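Local coordinates for protein lactococcal phage P2 ORF15 (Lactococcus phage p2, PDB 2WZP) that is a distal tail (Dit) protein that probably forms the ring-shaped hub of the host-adsorption baseplate at the tail tip, at residues M[60-65]-M[87-92]; M[135-140]-M[154-159]. All blocks are in the same frame, centred on the assembly; numbering follows the deposited sequence.

Interaction 1 (M[60-65]-M[87-92]); sequences SNLGLQ and PQIEFK
Ser60 meets Glu90 of strand 89-95 just after edge strand 54-57, and the contact begins with its short side chain. CB of Ser60 rests against CB of Glu90 at 3.9 Å. One bond further on, OG accepts from the backbone: Glu90 N donates to Ser60 OG at 2.9 Å, nearly straight at 164°. With chi1 at 56°, OG sits between the backbone N and the carbonyl carbon, which brings it beside the 87-92 backbone; a water also joins OG to Gln88 O. The return bond is purely backbone, Ser60 N to Glu90 O at 2.7 Å, with the donor in the carbonyl plane. Serine suits the place because its hydroxyl stands in for the carbonyl that a regular strand partner would offer.

Further on, the antiparallel chains are held more loosely as the Dit N-terminal domain passes from its seven-stranded sheet to the two-stranded one of 64-67 and 83-85. A second water donates to both Asn61 O and Pro87 O, and Leu62 CD2 packs on Ile89 CD1 at 3.8 Å. Asn61 OD1 accepts from Gly63 N at 2.8 Å, an Asx turn that bends the chain, and also from Lys142 N of a neighbouring subunit. Beyond the turn Pro87, which has no N-H to give, packs its ring carbons against the Gln65 amide: Pro87 CG lies 3.5 Å from Gln65 NE2, whose chain bends at chi2 (93°). The chemistry implies a short two-bond grip at Ser60 and Glu90, after which water and apolar touches carry the chain toward strand 64-67.

Interaction 2 (M[135-140]-M[154-159]); sequences LALADV and EKITFD
Thr157 and Asp139 are joined through both side chain and backbone. The threonine hydroxyl donates to the carboxylate, Thr157 OG1 to Asp139 OD2 at 2.7 Å, meeting the oxygen on its syn side but 29° out of the carboxylate plane. A chi1 of 55° swings the Asp139 carboxylate back over its own backbone toward Thr157; a water donates to the same OD2. On the backbone, Thr157 N donates to Asp139 O at 2.9 Å, while Thr157 O accepts twice from one face of its plane, from Ala138 N at 2.6 Å and from Asp139 N at a longer 3.3 Å. Two consecutive residues thus face one: a classic beta bulge in the antiparallel pairing of strands 130-140 and 153-163, inside the large sheet of the Dit N-terminal domain. Alanine suits position 138 because its single methyl fits beside Thr157 on the bulge.

Before the bulge, Ala136 and Asp159 form a regular hydrogen-bonded pair, N to O in each direction. Asp159 OD2 is linked by water to Leu137 O, and its OD1 accepts from Gln88 NE2.

Ile156 and Val140 point to the other face of the sheet, where the ends of neighbouring apolar side chains gather. Leu135 crosses Phe158 at about a right angle and sets CD1 over one face of the ring, 4.0 Å from its centroid, a CH-pi contact. Leu137 CD2 reaches Ile156 CG1 at 3.5 Å, and Val140 lies more loosely against the same isoleucine. Their branched aliphatic side chains suit a surface covered by helix 100-115, where Leu137 and Ile156 both touch Ile114 and Val140 meets Val111.

How the interactions relate
Both contacts reach one antiparallel sheet, since strands 89-95 and 153-163 are neighbours in it: Phe91 N lies 2.9 Å from Ile156 O, a probable hydrogen bond, and Ile89 O pairs likewise with Phe158 N. Interaction 2 lies within the sheet, is mostly buried and rests on six direct hydrogen bonds with an aliphatic and aromatic face. Interaction 1, about 11 Å away between centres, is only partly buried and has two direct hydrogen bonds, supplemented by water bridges and proline packing. Each also meets a different copy of the protein: Leu64 and Gln65 pair with a strand of one neighbouring subunit, Asp139 and Val140 with a strand of another, so the sheets run on between chains.

Interaction 1 (M[60-65]-M[87-92])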
loop_
_atom_site.group_PDB
_atom_site.type_symbol
_atom_site.label_atom_id
_atom_site.label_comp_id
_atom_site.label_asym_id
_atom_site.label_seq_id
_atom_site.Cartn_x
_atom_site.Cartn_y
_atom_site.Cartn_z
ATOM N N SER M 60 14.232 16.206 11.478
ATOM C CA SER M 60 14.059 14.755 11.406
ATOM C C SER M 60 14.299 14.112 12.759
ATOM O O SER M 60 13.456 13.351 13.230
ATOM C CB SER M 60 14.935 14.153 10.318
ATOM O OG SER M 60 16.290 14.495 10.535
ATOM N N ASN M 61 15.412 14.473 13.420
ATOM C CA ASN M 61 15.753 13.922 14.729
ATOM C C ASN M 61 16.827 14.762 15.391
ATOM O O ASN M 61 17.905 14.946 14.835
ATOM C CB ASN M 61 16.241 12.493 14.570
ATOM C CG ASN M 61 16.362 11.665 15.821
ATOM O OD1 ASN M 61 16.029 12.074 16.943
ATOM N ND2 ASN M 61 16.872 10.457 15.641
ATOM N N LEU M 62 16.525 15.258 16.592
ATOM C CA LEU M 62 17.449 16.007 17.436
ATOM C C LEU M 62 17.938 15.088 18.564
ATOM O O LEU M 62 18.621 15.537 19.488
ATOM C CB LEU M 62 16.760 17.256 18.024
ATOM C CG LEU M 62 16.235 18.296 17.048
ATOM C CD1 LEU M 62 15.513 19.362 17.799
ATOM C CD2 LEU M 62 17.353 18.869 16.161
ATOM N N GLY M 63 17.581 13.807 18.464
ATOM C CA GLY M 63 17.989 12.763 19.392
ATOM C C GLY M 63 19.355 12.211 19.059
ATOM O O GLY M 63 20.150 12.872 18.384
ATOM N N LEU M 64 19.657 11.013 19.567
ATOM C CA LEU M 64 20.959 10.365 19.365
ATOM C C LEU M 64 20.857 8.865 19.471
ATOM O O LEU M 64 19.814 8.324 19.890
ATOM C CB LEU M 64 22.042 10.892 20.374
ATOM C CG LEU M 64 21.769 10.889 21.880
ATOM C CD1 LEU M 64 21.758 9.493 22.431
ATOM C CD2 LEU M 64 22.879 11.572 22.587
ATOM N N GLN M 65 21.976 8.202 19.148
ATOM C CA GLN M 65 22.117 6.757 19.244
ATOM C C GLN M 65 23.343 6.487 20.082
ATOM O O GLN M 65 24.256 7.310 20.138
ATOM C CB GLN M 65 22.268 6.069 17.869
ATOM C CG GLN M 65 21.051 6.154 16.966
ATOM C CD GLN M 65 21.143 7.347 16.043
ATOM O OE1 GLN M 65 22.072 7.471 15.220
ATOM N NE2 GLN M 65 20.168 8.249 16.155
ATOM N N PRO M 87 22.797 11.732 14.847
ATOM C CA PRO M 87 22.254 11.593 13.486
ATOM C C PRO M 87 22.236 12.906 12.726
ATOM O O PRO M 87 22.285 13.969 13.351
ATOM C CB PRO M 87 20.835 11.068 13.729
ATOM C CG PRO M 87 20.466 11.557 15.063
ATOM C CD PRO M 87 21.735 11.598 15.867
ATOM N N GLN M 88 22.137 12.829 11.383
ATOM C CA GLN M 88 22.015 14.011 10.527
ATOM C C GLN M 88 20.689 14.695 10.821
ATOM O O GLN M 88 19.729 14.024 11.225
ATOM C CB GLN M 88 21.978 13.610 9.056
ATOM C CG GLN M 88 23.245 13.023 8.508
ATOM C CD GLN M 88 23.048 12.745 7.057
ATOM O OE1 GLN M 88 22.002 12.228 6.621
ATOM N NE2 GLN M 88 24.061 13.042 6.276
ATOM N N ILE M 89 20.621 16.013 10.601
ATOM C CA ILE M 89 19.377 16.740 10.777
ATOM C C ILE M 89 18.844 17.130 9.419
ATOM O O ILE M 89 19.489 17.857 8.657
ATOM C CB ILE M 89 19.414 17.955 11.744
ATOM C CG1 ILE M 89 20.206 17.648 13.028
ATOM C CG2 ILE M 89 17.965 18.396 12.067
ATOM C CD1 ILE M 89 20.468 18.886 13.992
ATOM N N GLU M 90 17.655 16.641 9.125
ATOM C CA GLU M 90 16.959 17.005 7.918
ATOM C C GLU M 90 15.802 17.902 8.333
ATOM O O GLU M 90 15.121 17.623 9.311
ATOM C CB GLU M 90 16.478 15.775 7.179
ATOM C CG GLU M 90 15.872 16.100 5.829
ATOM C CD GLU M 90 15.243 14.906 5.169
ATOM O OE1 GLU M 90 14.023 14.955 4.896
ATOM O OE2 GLU M 90 15.964 13.912 4.934
ATOM N N PHE M 91 15.645 19.018 7.638
ATOM C CA PHE M 91 14.571 19.970 7.867
ATOM C C PHE M 91 13.797 20.148 6.554
ATOM O O PHE M 91 14.333 19.895 5.472
ATOM C CB PHE M 91 15.153 21.343 8.225
ATOM C CG PHE M 91 15.825 21.501 9.560
ATOM C CD1 PHE M 91 15.081 21.781 10.700
ATOM C CD2 PHE M 91 17.212 21.514 9.658
ATOM C CE1 PHE M 91 15.706 22.003 11.923
ATOM C CE2 PHE M 91 17.842 21.752 10.880
ATOM C CZ PHE M 91 17.084 21.989 12.007
ATOM N N LYS M 92 12.547 20.593 6.668
ATOM C CA LYS M 92 11.698 21.007 5.577
ATOM C C LYS M 92 12.109 22.495 5.418
ATOM O O LYS M 92 12.153 23.227 6.409
ATOM C CB LYS M 92 10.214 20.925 5.986
ATOM C CG LYS M 92 9.571 19.575 5.790
ATOM C CD LYS M 92 8.065 19.687 5.950
ATOM C CE LYS M 92 7.329 18.417 5.583
ATOM N NZ LYS M 92 7.572 17.300 6.546
HETATM O O HOH W 1 17.789 12.162 10.624
HETATM O O HOH W 2 20.513 15.150 15.213
#

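Interaction 2 (M[135-140]-M[154-159])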
loop_
_atom_site.group_PDB
_atom_site.type_symbol
_atom_site.label_atom_id
_atom_site.label_comp_id
_atom_site.label_asym_id
_atom_site.label_seq_id
_atom_site.Cartn_x
_atom_site.Cartn_y
_atom_site.Cartn_z
ATOM N N LEU M 135 27.289 22.644 11.791
ATOM C CA LEU M 135 26.783 21.755 10.745
ATOM C C LEU M 135 27.457 21.990 9.395
ATOM O O LEU M 135 27.986 23.071 9.118
ATOM C CB LEU M 135 25.277 22.049 10.568
ATOM C CG LEU M 135 24.363 21.940 11.786
ATOM C CD1 LEU M 135 22.963 22.370 11.431
ATOM C CD2 LEU M 135 24.343 20.497 12.345
ATOM N N ALA M 136 27.375 20.994 8.530
ATOM C CA ALA M 136 27.878 21.053 7.169
ATOM C C ALA M 136 26.750 20.495 6.295
ATOM O O ALA M 136 26.181 19.448 6.608
ATOM C CB ALA M 136 29.122 20.204 7.039
ATOM N N LEU M 137 26.386 21.229 5.238
ATOM C CA LEU M 137 25.360 20.837 4.301
ATOM C C LEU M 137 25.725 19.448 3.729
ATOM O O LEU M 137 26.887 19.208 3.362
ATOM C CB LEU M 137 25.324 21.910 3.207
ATOM C CG LEU M 137 24.222 21.911 2.122
ATOM C CD1 LEU M 137 24.520 21.004 0.964
ATOM C CD2 LEU M 137 22.850 21.935 2.651
ATOM N N ALA M 138 24.742 18.526 3.718
ATOM C CA ALA M 138 24.882 17.172 3.182
ATOM C C ALA M 138 24.125 17.101 1.851
ATOM O O ALA M 138 24.612 16.494 0.891
ATOM C CB ALA M 138 24.351 16.151 4.164
ATOM N N ASP M 139 22.961 17.764 1.774
ATOM C CA ASP M 139 22.160 17.863 0.568
ATOM C C ASP M 139 21.083 18.917 0.679
ATOM O O ASP M 139 20.661 19.283 1.769
ATOM C CB ASP M 139 21.566 16.496 0.126
ATOM C CG ASP M 139 20.755 15.790 1.180
ATOM O OD1 ASP M 139 21.202 14.714 1.655
ATOM O OD2 ASP M 139 19.689 16.323 1.561
ATOM N N VAL M 140 20.652 19.413 -0.477
ATOM C CA VAL M 140 19.586 20.384 -0.645
ATOM C C VAL M 140 18.899 20.053 -1.968
ATOM O O VAL M 140 19.581 19.687 -2.927
ATOM C CB VAL M 140 20.042 21.856 -0.528
ATOM C CG1 VAL M 140 20.961 22.272 -1.672
ATOM C CG2 VAL M 140 18.842 22.800 -0.405
ATOM N N GLU M 154 11.205 22.616 0.013
ATOM C CA GLU M 154 12.324 21.710 -0.258
ATOM C C GLU M 154 12.785 20.945 0.989
ATOM O O GLU M 154 12.181 21.081 2.062
ATOM C CB GLU M 154 13.504 22.514 -0.875
ATOM C CG GLU M 154 13.197 23.281 -2.158
ATOM C CD GLU M 154 12.582 22.544 -3.348
ATOM O OE1 GLU M 154 11.963 23.225 -4.194
ATOM O OE2 GLU M 154 12.698 21.301 -3.437
ATOM N N LYS M 155 13.862 20.155 0.844
ATOM C CA LYS M 155 14.471 19.398 1.940
ATOM C C LYS M 155 15.944 19.753 2.043
ATOM O O LYS M 155 16.643 19.750 1.029
ATOM C CB LYS M 155 14.334 17.882 1.719
ATOM C CG LYS M 155 12.907 17.395 1.655
ATOM C CD LYS M 155 12.130 17.358 2.972
ATOM C CE LYS M 155 10.933 16.453 2.728
ATOM N NZ LYS M 155 11.290 14.996 2.675
ATOM N N ILE M 156 16.412 20.093 3.256
ATOM C CA ILE M 156 17.816 20.398 3.526
ATOM C C ILE M 156 18.332 19.403 4.579
ATOM O O ILE M 156 17.595 19.097 5.520
ATOM C CB ILE M 156 18.043 21.893 3.873
ATOM C CG1 ILE M 156 19.521 22.300 3.677
ATOM C CG2 ILE M 156 17.479 22.306 5.254
ATOM C CD1 ILE M 156 19.826 23.753 3.841
ATOM N N THR M 157 19.537 18.836 4.372
ATOM C CA THR M 157 20.157 17.854 5.282
ATOM C C THR M 157 21.552 18.307 5.678
ATOM O O THR M 157 22.348 18.724 4.828
ATOM C CB THR M 157 20.221 16.454 4.672
ATOM O OG1 THR M 157 18.958 16.104 4.121
ATOM C CG2 THR M 157 20.698 15.387 5.656
ATOM N N PHE M 158 21.851 18.172 6.973
ATOM C CA PHE M 158 23.129 18.560 7.511
ATOM C C PHE M 158 23.821 17.442 8.194
ATOM O O PHE M 158 23.225 16.726 9.008
ATOM C CB PHE M 158 22.965 19.681 8.544
ATOM C CG PHE M 158 22.495 20.991 7.982
ATOM C CD1 PHE M 158 23.398 21.895 7.439
ATOM C CD2 PHE M 158 21.153 21.356 8.055
ATOM C CE1 PHE M 158 22.961 23.124 6.934
ATOM C CE2 PHE M 158 20.723 22.602 7.571
ATOM C CZ PHE M 158 21.632 23.469 7.006
ATOM N N ASP M 159 25.126 17.373 7.952
ATOM C CA ASP M 159 26.029 16.498 8.674
ATOM C C ASP M 159 26.384 17.260 9.948
ATOM O O ASP M 159 26.565 18.465 9.913
ATOM C CB ASP M 159 27.304 16.239 7.867
ATOM C CG ASP M 159 27.217 15.090 6.886
ATOM O OD1 ASP M 159 26.629 14.029 7.258
ATOM O OD2 ASP M 159 27.888 15.170 5.818
HETATM O O HOH W 3 28.806 17.548 4.534
HETATM O O HOH W 4 17.395 16.883 0.785
#